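Local coordinates for protein putative oxidoreductase molybdopterin-binding subunit (Sulfolobus tokodaii, PDB 4ZOH) that probably serves as the molybdenum-cofactor subunit of an oxidoreductase of the xanthine dehydrogenase and aldehyde oxidase family, holding a pterin cytosine dinucleotide, at residues P564-Y568 / G666-I670; V591-V597 / W653-G659; Y558-Q562 / S661-T665. All coordinates share one frame; numbering follows the deposited sequence.

Contact 1. Residues P564-Y568 / G666-I670; sequences PTTPY and GSKGI. With MCN (pterin cytosine dinucleotide), chain D.
Ser667 enters the contact through its carbonyl oxygen, which faces the CG2 methyl of Thr565 at 4.1 Å, while its CB packs beside the cytosine amino group N4. Lys668 has the largest share of the interface. Its chain, extended beyond CG, crosses Thr565 obliquely: CB and CG pass the CG2 methyl, and OG1 lies against CG, CD and CE. Thr565 has OG1 anti to its own N (chi1 -165°), which leaves its CG2 facing the lysine stem. At the far end Lys668 NZ donates to Thr566 O at 2.8 Å, approaching from well above the carbonyl plane. Asp381 gathers the polar ends here, as a salt-bridge partner of NZ and hydrogen-bond acceptor for both threonine hydroxyls, so the buried ammonium is probably well compensated. The lysine also works from its backbone, Lys668 O accepting from cofactor N4 at 3.0 Å. Gly669 O then meets the Pro567 ring at CG, 3.3 Å away. Last, Ile670 N donates to phosphate oxygen O2A of the cofactor at 2.8 Å. The contact is wholly buried, joining the loop between strands 553-559 and 568-577 to the loop that leads from strand 651-655 into helix 673-688.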
loop_
_atom_site.group_PDB
_atom_site.type_symbol
_atom_site.label_atom_id
_atom_site.label_comp_id
_atom_site.label_asym_id
_atom_site.label_seq_id
_atom_site.Cartn_x
_atom_site.Cartn_y
_atom_site.Cartn_z
ATOM N N PRO A 564 -34.269 3.856 -21.283
ATOM C CA PRO A 564 -34.294 3.866 -19.814
ATOM C C PRO A 564 -35.675 3.333 -19.263
ATOM O O PRO A 564 -36.716 3.688 -19.799
ATOM C CB PRO A 564 -34.115 5.358 -19.466
ATOM C CG PRO A 564 -33.537 6.013 -20.699
ATOM C CD PRO A 564 -33.607 5.051 -21.861
ATOM N N THR A 565 -35.653 2.454 -18.265
ATOM C CA THR A 565 -36.851 1.974 -17.581
ATOM C C THR A 565 -37.314 2.998 -16.554
ATOM O O THR A 565 -36.484 3.683 -15.915
ATOM C CB THR A 565 -36.605 0.608 -16.953
ATOM O OG1 THR A 565 -37.850 -0.001 -16.598
ATOM C CG2 THR A 565 -35.655 0.693 -15.707
ATOM N N THR A 566 -38.639 3.135 -16.402
ATOM C CA THR A 566 -39.212 4.299 -15.684
ATOM C C THR A 566 -39.999 3.906 -14.401
ATOM O O THR A 566 -41.105 3.365 -14.522
ATOM C CB THR A 566 -40.138 5.116 -16.628
ATOM O OG1 THR A 566 -41.206 4.252 -17.100
ATOM C CG2 THR A 566 -39.323 5.710 -17.859
ATOM N N PRO A 567 -39.421 4.116 -13.167
ATOM C CA PRO A 567 -40.256 3.915 -11.956
ATOM C C PRO A 567 -41.093 5.153 -11.763
ATOM O O PRO A 567 -40.825 6.175 -12.402
ATOM C CB PRO A 567 -39.223 3.837 -10.825
ATOM C CG PRO A 567 -38.116 4.751 -11.294
ATOM C CD PRO A 567 -38.015 4.419 -12.790
ATOM N N TYR A 568 -42.050 5.082 -10.846
ATOM C CA TYR A 568 -42.969 6.182 -10.561
ATOM C C TYR A 568 -43.485 5.976 -9.137
ATOM O O TYR A 568 -43.410 4.867 -8.587
ATOM C CB TYR A 568 -44.163 6.166 -11.581
ATOM C CG TYR A 568 -44.910 4.828 -11.601
ATOM C CD1 TYR A 568 -46.096 4.647 -10.853
ATOM C CD2 TYR A 568 -44.405 3.727 -12.311
ATOM C CE1 TYR A 568 -46.764 3.418 -10.882
ATOM C CE2 TYR A 568 -45.049 2.498 -12.317
ATOM C CZ TYR A 568 -46.226 2.346 -11.583
ATOM O OH TYR A 568 -46.849 1.121 -11.559
ATOM N N GLY A 666 -35.752 -7.619 -14.009
ATOM C CA GLY A 666 -37.088 -6.973 -13.818
ATOM C C GLY A 666 -37.123 -5.665 -13.027
ATOM O O GLY A 666 -38.194 -5.016 -12.871
ATOM N N SER A 667 -35.954 -5.238 -12.536
ATOM C CA SER A 667 -35.850 -4.086 -11.628
ATOM C C SER A 667 -35.694 -2.735 -12.356
ATOM O O SER A 667 -35.176 -2.676 -13.455
ATOM C CB SER A 667 -34.597 -4.295 -10.738
ATOM O OG SER A 667 -33.391 -4.154 -11.506
ATOM N N LYS A 668 -36.105 -1.653 -11.712
ATOM C CA LYS A 668 -35.847 -0.309 -12.146
ATOM C C LYS A 668 -35.062 0.336 -11.003
ATOM O O LYS A 668 -35.101 -0.170 -9.857
ATOM C CB LYS A 668 -37.178 0.482 -12.372
ATOM C CG LYS A 668 -38.178 -0.340 -13.208
ATOM C CD LYS A 668 -39.421 0.461 -13.631
ATOM C CE LYS A 668 -40.367 -0.355 -14.547
ATOM N NZ LYS A 668 -41.387 0.641 -15.064
ATOM N N GLY A 669 -34.427 1.486 -11.291
ATOM C CA GLY A 669 -33.661 2.170 -10.295
ATOM C C GLY A 669 -34.427 2.978 -9.294
ATOM O O GLY A 669 -35.426 3.670 -9.632
ATOM N N ILE A 670 -33.924 2.966 -8.061
ATOM C CA ILE A 670 -34.463 3.794 -7.009
ATOM C C ILE A 670 -33.410 4.746 -6.413
ATOM O O ILE A 670 -33.729 5.616 -5.541
ATOM C CB ILE A 670 -35.000 2.860 -5.854
ATOM C CG1 ILE A 670 -35.962 3.652 -4.923
ATOM C CG2 ILE A 670 -33.806 2.296 -5.020
ATOM C CD1 ILE A 670 -36.870 2.821 -4.013
HETATM N N1 MCN D . -32.513 -1.760 -5.274
HETATM C C2 MCN D . -33.276 -2.915 -5.215
HETATM N N3 MCN D . -34.317 -3.129 -6.080
HETATM C C4 MCN D . -34.601 -2.147 -7.022
HETATM C C5 MCN D . -33.844 -0.979 -7.092
HETATM C C6 MCN D . -32.767 -0.787 -6.225
HETATM O O2 MCN D . -33.063 -3.815 -4.398
HETATM N N4 MCN D . -35.604 -2.369 -7.845
HETATM C "C1'" MCN D . -31.406 -1.633 -4.324
HETATM C C2D MCN D . -30.122 -2.171 -4.961
HETATM O "O2'" MCN D . -29.885 -3.513 -4.663
HETATM C "C3'" MCN D . -29.054 -1.369 -4.266
HETATM C C4D MCN D . -29.676 -0.037 -4.344
HETATM O O4D MCN D . -31.121 -0.279 -4.060
HETATM O "O3'" MCN D . -28.861 -1.732 -2.943
HETATM C "C5'" MCN D . -29.277 0.187 -5.790
HETATM O "O5'" MCN D . -29.924 1.193 -6.321
HETATM P PA MCN D . -29.932 1.498 -7.917
HETATM O O1A MCN D . -29.494 0.472 -8.841
HETATM O O2A MCN D . -31.317 2.079 -7.986
HETATM O O3A MCN D . -28.902 2.831 -7.825
HETATM P PB MCN D . -27.298 2.662 -7.872
HETATM O O1B MCN D . -26.884 2.677 -9.335
HETATM O O2B MCN D . -26.744 1.561 -7.080
HETATM O O3B MCN D . -26.915 3.961 -7.160
HETATM C C10 MCN D . -26.699 5.226 -7.844
HETATM C "C9'" MCN D . -27.461 6.336 -7.162
HETATM C "C8'" MCN D . -27.085 7.643 -7.624
HETATM S "S8'" MCN D . -27.145 8.021 -9.339
HETATM C "C7'" MCN D . -26.793 8.663 -6.770
HETATM S "S7'" MCN D . -26.465 10.330 -7.314
HETATM C "C6'" MCN D . -26.858 8.508 -5.330
HETATM C C7 MCN D . -27.706 7.246 -4.959
HETATM O "O9'" MCN D . -27.233 6.185 -5.764
HETATM N "N5'" MCN D . -25.546 8.515 -4.686
HETATM C C4A MCN D . -25.267 7.830 -3.486
HETATM N "N8'" MCN D . -27.502 6.893 -3.520
HETATM C C4B MCN D . -26.295 7.036 -2.901
HETATM N "N1'" MCN D . -26.124 6.396 -1.742
HETATM C "C2'" MCN D . -24.940 6.461 -1.136
HETATM N "N2'" MCN D . -24.797 5.802 -0.006
HETATM N "N3'" MCN D . -23.848 7.236 -1.647
HETATM C "C4'" MCN D . -24.009 7.963 -2.849
HETATM O "O4'" MCN D . -23.056 8.663 -3.301
#

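Contact 2. Residues V591-V597 / W653-G659; sequences VDDVGTV and WYYEILG. With MCN (pterin cytosine dinucleotide), chain D.
Val597 lays its CG2 methyl over one face of the Tyr655 ring, a CH-pi contact 3.8 Å from the centroid, with CG2 nearest CD1. Its CG1, anti to the backbone N (chi1 -179°), turns instead to the edge of the Trp653 indole near CH2 and to the cytosine of the cofactor. At its pyrrole edge the same indole donates from NE1 to Asp592 OD2 at 2.8 Å. The carboxylate oxygen lies in the ring plane, but the N-H reaches it on the anti side, 32° out of the carboxylate plane; His571 takes the other oxygen, OD1. Along the parallel pairing and just past its end, Asp592 N binds Tyr654 O at 2.9 Å and Glu656 N binds Asp592 O at 3.0 Å. Beyond them Asp593 closes an Asx turn, Gly595 N donating to OD1 at 3.0 Å. Asp593 OD2 receives Leu658 N from above the carboxylate plane at 3.0 Å, and a weak bond from Gly659 N. One water links Asp593 O to Gly659 O, and a second accepts from Val594 N. Just past the turn, Thr596 O accepts from cofactor N4 at 2.8 Å, with a weak bond from N4 to Val594 O. This is a parallel pairing at the edge of a mixed sheet, whose strand 583-593 runs out into a backbone-lined cytosine site of the molybdopterin-binding domain.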
loop_
_atom_site.group_PDB
_atom_site.type_symbol
_atom_site.label_atom_id
_atom_site.label_comp_id
_atom_site.label_asym_id
_atom_site.label_seq_id
_atom_site.Cartn_x
_atom_site.Cartn_y
_atom_site.Cartn_z
ATOM N N VAL A 591 -44.757 5.968 -1.650
ATOM C CA VAL A 591 -45.213 4.734 -2.299
ATOM C C VAL A 591 -44.534 4.651 -3.641
ATOM O O VAL A 591 -44.837 5.469 -4.489
ATOM C CB VAL A 591 -46.769 4.693 -2.424
ATOM C CG1 VAL A 591 -47.173 3.402 -3.145
ATOM C CG2 VAL A 591 -47.400 4.717 -1.032
ATOM N N ASP A 592 -43.685 3.654 -3.879
ATOM C CA ASP A 592 -42.902 3.595 -5.128
ATOM C C ASP A 592 -43.162 2.348 -5.952
ATOM O O ASP A 592 -43.407 1.244 -5.424
ATOM C CB ASP A 592 -41.392 3.633 -4.812
ATOM C CG ASP A 592 -40.926 4.963 -4.179
ATOM O OD1 ASP A 592 -41.473 6.041 -4.455
ATOM O OD2 ASP A 592 -39.987 4.924 -3.333
ATOM N N ASP A 593 -43.049 2.465 -7.263
ATOM C CA ASP A 593 -43.027 1.232 -8.030
ATOM C C ASP A 593 -41.715 1.215 -8.801
ATOM O O ASP A 593 -41.540 1.966 -9.768
ATOM C CB ASP A 593 -44.245 1.097 -8.957
ATOM C CG ASP A 593 -44.221 -0.194 -9.804
ATOM O OD1 ASP A 593 -43.197 -0.938 -9.787
ATOM O OD2 ASP A 593 -45.212 -0.486 -10.530
ATOM N N VAL A 594 -40.805 0.357 -8.356
ATOM C CA VAL A 594 -39.469 0.278 -8.948
ATOM C C VAL A 594 -39.210 -1.058 -9.584
ATOM O O VAL A 594 -38.038 -1.509 -9.712
ATOM C CB VAL A 594 -38.322 0.692 -7.954
ATOM C CG1 VAL A 594 -38.350 2.196 -7.709
ATOM C CG2 VAL A 594 -38.366 -0.107 -6.634
ATOM N N GLY A 595 -40.292 -1.687 -10.056
ATOM C CA GLY A 595 -40.155 -3.019 -10.648
ATOM C C GLY A 595 -39.845 -4.051 -9.564
ATOM O O GLY A 595 -40.091 -3.790 -8.361
ATOM N N THR A 596 -39.327 -5.226 -9.968
ATOM C CA THR A 596 -38.780 -6.191 -8.990
ATOM C C THR A 596 -37.847 -5.512 -7.974
ATOM O O THR A 596 -36.898 -4.810 -8.390
ATOM C CB THR A 596 -38.059 -7.322 -9.697
ATOM O OG1 THR A 596 -38.829 -7.680 -10.844
ATOM C CG2 THR A 596 -37.850 -8.577 -8.752
ATOM N N VAL A 597 -38.142 -5.673 -6.671
ATOM C CA VAL A 597 -37.265 -5.187 -5.628
ATOM C C VAL A 597 -36.303 -6.316 -5.275
ATOM O O VAL A 597 -36.707 -7.381 -4.793
ATOM C CB VAL A 597 -38.021 -4.623 -4.414
ATOM C CG1 VAL A 597 -37.050 -4.095 -3.355
ATOM C CG2 VAL A 597 -38.938 -3.478 -4.837
ATOM N N TRP A 653 -41.876 3.665 4.021
ATOM C CA TRP A 653 -41.660 3.358 2.658
ATOM C C TRP A 653 -42.430 2.107 2.266
ATOM O O TRP A 653 -42.311 1.064 2.911
ATOM C CB TRP A 653 -40.141 3.176 2.410
ATOM C CG TRP A 653 -39.856 2.821 0.954
ATOM C CD1 TRP A 653 -39.905 3.687 -0.140
ATOM C CD2 TRP A 653 -39.486 1.544 0.433
ATOM N NE1 TRP A 653 -39.569 3.013 -1.285
ATOM C CE2 TRP A 653 -39.322 1.699 -0.977
ATOM C CE3 TRP A 653 -39.271 0.273 1.011
ATOM C CZ2 TRP A 653 -38.947 0.655 -1.794
ATOM C CZ3 TRP A 653 -38.937 -0.762 0.201
ATOM C CH2 TRP A 653 -38.772 -0.584 -1.208
ATOM N N TYR A 654 -43.208 2.225 1.196
ATOM C CA TYR A 654 -43.901 1.071 0.582
ATOM C C TYR A 654 -43.607 0.883 -0.936
ATOM O O TYR A 654 -43.401 1.841 -1.683
ATOM C CB TYR A 654 -45.429 1.175 0.768
ATOM C CG TYR A 654 -45.844 1.486 2.182
ATOM C CD1 TYR A 654 -46.015 0.438 3.135
ATOM C CD2 TYR A 654 -46.094 2.807 2.573
ATOM C CE1 TYR A 654 -46.457 0.737 4.462
ATOM C CE2 TYR A 654 -46.504 3.118 3.871
ATOM C CZ TYR A 654 -46.687 2.068 4.814
ATOM O OH TYR A 654 -47.054 2.383 6.097
ATOM N N TYR A 655 -43.593 -0.349 -1.393
ATOM C CA TYR A 655 -43.461 -0.526 -2.818
ATOM C C TYR A 655 -44.587 -1.375 -3.371
ATOM O O TYR A 655 -45.167 -2.132 -2.613
ATOM C CB TYR A 655 -42.119 -1.108 -3.165
ATOM C CG TYR A 655 -41.851 -2.498 -2.636
ATOM C CD1 TYR A 655 -41.974 -3.622 -3.468
ATOM C CD2 TYR A 655 -41.422 -2.689 -1.299
ATOM C CE1 TYR A 655 -41.682 -4.897 -2.979
ATOM C CE2 TYR A 655 -41.143 -3.944 -0.793
ATOM C CZ TYR A 655 -41.285 -5.040 -1.617
ATOM O OH TYR A 655 -40.977 -6.273 -1.087
ATOM N N GLU A 656 -44.891 -1.202 -4.664
ATOM C CA GLU A 656 -45.825 -2.082 -5.399
ATOM C C GLU A 656 -45.124 -2.489 -6.658
ATOM O O GLU A 656 -44.441 -1.658 -7.258
ATOM C CB GLU A 656 -47.128 -1.356 -5.757
ATOM C CG GLU A 656 -47.830 -0.671 -4.576
ATOM C CD GLU A 656 -48.625 -1.643 -3.664
ATOM O OE1 GLU A 656 -49.095 -2.705 -4.143
ATOM O OE2 GLU A 656 -48.800 -1.327 -2.457
ATOM N N ILE A 657 -45.238 -3.754 -7.045
ATOM C CA ILE A 657 -44.687 -4.196 -8.292
ATOM C C ILE A 657 -45.833 -4.378 -9.298
ATOM O O ILE A 657 -46.392 -5.488 -9.427
ATOM C CB ILE A 657 -43.884 -5.487 -8.095
ATOM C CG1 ILE A 657 -42.880 -5.301 -6.953
ATOM C CG2 ILE A 657 -43.294 -5.983 -9.425
ATOM C CD1 ILE A 657 -42.209 -6.585 -6.471
ATOM N N LEU A 658 -46.176 -3.290 -9.996
ATOM C CA LEU A 658 -47.198 -3.305 -11.094
ATOM C C LEU A 658 -46.499 -3.294 -12.470
ATOM O O LEU A 658 -47.040 -3.771 -13.470
ATOM C CB LEU A 658 -48.079 -2.052 -10.990
ATOM C CG LEU A 658 -48.585 -1.673 -9.591
ATOM C CD1 LEU A 658 -49.377 -0.377 -9.602
ATOM C CD2 LEU A 658 -49.430 -2.856 -9.035
ATOM N N GLY A 659 -45.292 -2.742 -12.527
ATOM C CA GLY A 659 -44.527 -2.648 -13.786
ATOM C C GLY A 659 -43.072 -3.018 -13.554
ATOM O O GLY A 659 -42.402 -2.329 -12.806
HETATM N N1 MCN D . -32.513 -1.760 -5.274
HETATM C C2 MCN D . -33.276 -2.915 -5.215
HETATM N N3 MCN D . -34.317 -3.129 -6.080
HETATM C C4 MCN D . -34.601 -2.147 -7.022
HETATM C C5 MCN D . -33.844 -0.979 -7.092
HETATM C C6 MCN D . -32.767 -0.787 -6.225
HETATM O O2 MCN D . -33.063 -3.815 -4.398
HETATM N N4 MCN D . -35.604 -2.369 -7.845
HETATM C "C1'" MCN D . -31.406 -1.633 -4.324
HETATM C C2D MCN D . -30.122 -2.171 -4.961
HETATM O "O2'" MCN D . -29.885 -3.513 -4.663
HETATM C "C3'" MCN D . -29.054 -1.369 -4.266
HETATM C C4D MCN D . -29.676 -0.037 -4.344
HETATM O O4D MCN D . -31.121 -0.279 -4.060
HETATM O "O3'" MCN D . -28.861 -1.732 -2.943
HETATM C "C5'" MCN D . -29.277 0.187 -5.790
HETATM O "O5'" MCN D . -29.924 1.193 -6.321
HETATM P PA MCN D . -29.932 1.498 -7.917
HETATM O O1A MCN D . -29.494 0.472 -8.841
HETATM O O2A MCN D . -31.317 2.079 -7.986
HETATM O O3A MCN D . -28.902 2.831 -7.825
HETATM P PB MCN D . -27.298 2.662 -7.872
HETATM O O1B MCN D . -26.884 2.677 -9.335
HETATM O O2B MCN D . -26.744 1.561 -7.080
HETATM O O3B MCN D . -26.915 3.961 -7.160
HETATM C C10 MCN D . -26.699 5.226 -7.844
HETATM C "C9'" MCN D . -27.461 6.336 -7.162
HETATM C "C8'" MCN D . -27.085 7.643 -7.624
HETATM S "S8'" MCN D . -27.145 8.021 -9.339
HETATM C "C7'" MCN D . -26.793 8.663 -6.770
HETATM S "S7'" MCN D . -26.465 10.330 -7.314
HETATM C "C6'" MCN D . -26.858 8.508 -5.330
HETATM C C7 MCN D . -27.706 7.246 -4.959
HETATM O "O9'" MCN D . -27.233 6.185 -5.764
HETATM N "N5'" MCN D . -25.546 8.515 -4.686
HETATM C C4A MCN D . -25.267 7.830 -3.486
HETATM N "N8'" MCN D . -27.502 6.893 -3.520
HETATM C C4B MCN D . -26.295 7.036 -2.901
HETATM N "N1'" MCN D . -26.124 6.396 -1.742
HETATM C "C2'" MCN D . -24.940 6.461 -1.136
HETATM N "N2'" MCN D . -24.797 5.802 -0.006
HETATM N "N3'" MCN D . -23.848 7.236 -1.647
HETATM C "C4'" MCN D . -24.009 7.963 -2.849
HETATM O "O4'" MCN D . -23.056 8.663 -3.301
HETATM O O HOH W 1 -42.502 0.386 -12.261
HETATM O O HOH W 2 -41.626 -1.916 -6.921
#

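Contact 3. Residues Y558-Q562 / S661-T665; sequences YNVKQ and SPHPT
Tyr558 OH and His663 ND1 are joined by a hydrogen bond of 2.7 Å, at the end of a strand outermost, within this chain, in its mixed sheet, where a proline-rich loop containing an ST turn comes alongside. The rings meet rim to rim: each polar atom lies at the other ring's edge near its plane, and the planes stand 78° apart. The tyrosine ring reaches across because CG is anti to the backbone N (chi1 178°). Beside the bond, Pro664 CD packs 3.6 Å from Tyr558 CZ, coming from the opposite direction. Gln562, bent at chi2, slides past the imidazole, its OE1 3.3 Å from His663 CE1 and its amide plane steeply inclined to the ring. Nearer the backbone, Gln562 CG rests on Pro662 CG at 3.6 Å, so the glutamine spans two successive residues of the loop. Val560 CG1 adds a looser van der Waals touch on His663 CE1. In the next shell, helix 486-512 packs behind both segments, Ile489 against Val560 and Thr488 against His663. Backbone bonds to Glu421 and Pro419 hold the strand side. The loop's own bend is fixed by the ST turn, in which His663 N donates to Ser661 OG at 3.2 Å.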
loop_
_atom_site.group_PDB
_atom_site.type_symbol
_atom_site.label_atom_id
_atom_site.label_comp_id
_atom_site.label_asym_id
_atom_site.label_seq_id
_atom_site.Cartn_x
_atom_site.Cartn_y
_atom_site.Cartn_z
ATOM N N TYR A 558 -23.513 -7.151 -20.692
ATOM C CA TYR A 558 -24.921 -6.920 -20.962
ATOM C C TYR A 558 -25.071 -5.591 -21.704
ATOM O O TYR A 558 -24.927 -4.529 -21.123
ATOM C CB TYR A 558 -25.740 -6.959 -19.628
ATOM C CG TYR A 558 -27.227 -6.686 -19.818
ATOM C CD1 TYR A 558 -28.067 -7.628 -20.494
ATOM C CD2 TYR A 558 -27.802 -5.503 -19.346
ATOM C CE1 TYR A 558 -29.437 -7.375 -20.673
ATOM C CE2 TYR A 558 -29.172 -5.245 -19.550
ATOM C CZ TYR A 558 -29.970 -6.195 -20.206
ATOM O OH TYR A 558 -31.281 -5.962 -20.383
ATOM N N ASN A 559 -25.269 -5.665 -23.016
ATOM C CA ASN A 559 -25.465 -4.466 -23.851
ATOM C C ASN A 559 -26.900 -3.979 -23.608
ATOM O O ASN A 559 -27.789 -4.763 -23.488
ATOM C CB ASN A 559 -25.158 -4.749 -25.338
ATOM C CG ASN A 559 -25.826 -6.034 -25.838
ATOM O OD1 ASN A 559 -25.767 -7.086 -25.176
ATOM N ND2 ASN A 559 -26.461 -5.967 -27.022
ATOM N N VAL A 560 -27.103 -2.697 -23.436
ATOM C CA VAL A 560 -28.465 -2.206 -23.103
ATOM C C VAL A 560 -29.185 -1.795 -24.412
ATOM O O VAL A 560 -28.894 -0.744 -24.969
ATOM C CB VAL A 560 -28.412 -1.041 -22.103
ATOM C CG1 VAL A 560 -29.808 -0.403 -21.868
ATOM C CG2 VAL A 560 -27.757 -1.496 -20.776
ATOM N N LYS A 561 -30.117 -2.634 -24.867
ATOM C CA LYS A 561 -30.906 -2.346 -26.062
ATOM C C LYS A 561 -32.169 -1.521 -25.788
ATOM O O LYS A 561 -32.619 -0.816 -26.654
ATOM C CB LYS A 561 -31.217 -3.642 -26.820
ATOM C CG LYS A 561 -29.998 -4.166 -27.545
ATOM C CD LYS A 561 -29.973 -5.687 -27.591
ATOM C CE LYS A 561 -29.551 -6.206 -28.968
ATOM N NZ LYS A 561 -29.815 -7.670 -29.055
ATOM N N GLN A 562 -32.685 -1.537 -24.563
ATOM C CA GLN A 562 -33.962 -0.900 -24.267
ATOM C C GLN A 562 -33.724 0.526 -23.864
ATOM O O GLN A 562 -32.633 0.891 -23.422
ATOM C CB GLN A 562 -34.732 -1.658 -23.163
ATOM C CG GLN A 562 -34.875 -3.165 -23.370
ATOM C CD GLN A 562 -33.625 -3.938 -22.947
ATOM O OE1 GLN A 562 -32.477 -3.387 -22.796
ATOM N NE2 GLN A 562 -33.812 -5.222 -22.761
ATOM N N SER A 661 -39.191 -3.903 -15.369
ATOM C CA SER A 661 -38.397 -3.372 -16.462
ATOM C C SER A 661 -38.280 -4.492 -17.489
ATOM O O SER A 661 -38.582 -5.645 -17.180
ATOM C CB SER A 661 -37.009 -2.951 -15.932
ATOM O OG SER A 661 -36.250 -4.113 -15.752
ATOM N N PRO A 662 -37.842 -4.188 -18.724
ATOM C CA PRO A 662 -37.614 -5.361 -19.633
ATOM C C PRO A 662 -36.318 -6.160 -19.336
ATOM O O PRO A 662 -36.056 -7.174 -19.980
ATOM C CB PRO A 662 -37.556 -4.744 -21.042
ATOM C CG PRO A 662 -37.356 -3.252 -20.828
ATOM C CD PRO A 662 -37.795 -2.889 -19.429
ATOM N N HIS A 663 -35.515 -5.718 -18.371
ATOM C CA HIS A 663 -34.202 -6.352 -18.129
ATOM C C HIS A 663 -34.345 -7.680 -17.375
ATOM O O HIS A 663 -35.336 -7.891 -16.653
ATOM C CB HIS A 663 -33.306 -5.360 -17.345
ATOM C CG HIS A 663 -33.156 -4.032 -18.043
ATOM N ND1 HIS A 663 -32.455 -3.879 -19.232
ATOM C CD2 HIS A 663 -33.665 -2.814 -17.749
ATOM C CE1 HIS A 663 -32.486 -2.602 -19.599
ATOM N NE2 HIS A 663 -33.238 -1.943 -18.728
ATOM N N PRO A 664 -33.347 -8.566 -17.508
ATOM C CA PRO A 664 -33.425 -9.872 -16.847
ATOM C C PRO A 664 -33.636 -9.799 -15.323
ATOM O O PRO A 664 -34.074 -10.768 -14.739
ATOM C CB PRO A 664 -32.057 -10.544 -17.159
ATOM C CG PRO A 664 -31.584 -9.863 -18.396
ATOM C CD PRO A 664 -32.206 -8.466 -18.430
ATOM N N THR A 665 -33.350 -8.677 -14.685
ATOM C CA THR A 665 -33.605 -8.584 -13.251
ATOM C C THR A 665 -35.072 -8.195 -13.000
ATOM O O THR A 665 -35.545 -8.394 -11.891
ATOM C CB THR A 665 -32.693 -7.551 -12.550
ATOM O OG1 THR A 665 -32.939 -6.263 -13.137
ATOM C CG2 THR A 665 -31.229 -7.941 -12.739
#

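Overall arrangement
One continuous run, 653-670, supplies the second side of all three contacts, leaving strand 651-655 and ending just short of helix 673-688. Contact 1 is the buried core; contacts 2 and 3 are only partly buried. Contacts 1 and 2 adjoin: Lys668 N lies 2.8 Å from Val594 O, and both grip cofactor N4 with backbone oxygens, so the cytosine sits where two loops converge. Contact 3 lies farther from the cofactor, its centre about 18 Å from that of contact 2, and does not touch the cofactor. Chemistry follows place: a buried lysine among threonines in contact 1, strand pairing and an Asx turn in contact 2, a tyrosine-histidine hydrogen bond flanked by prolines in contact 3.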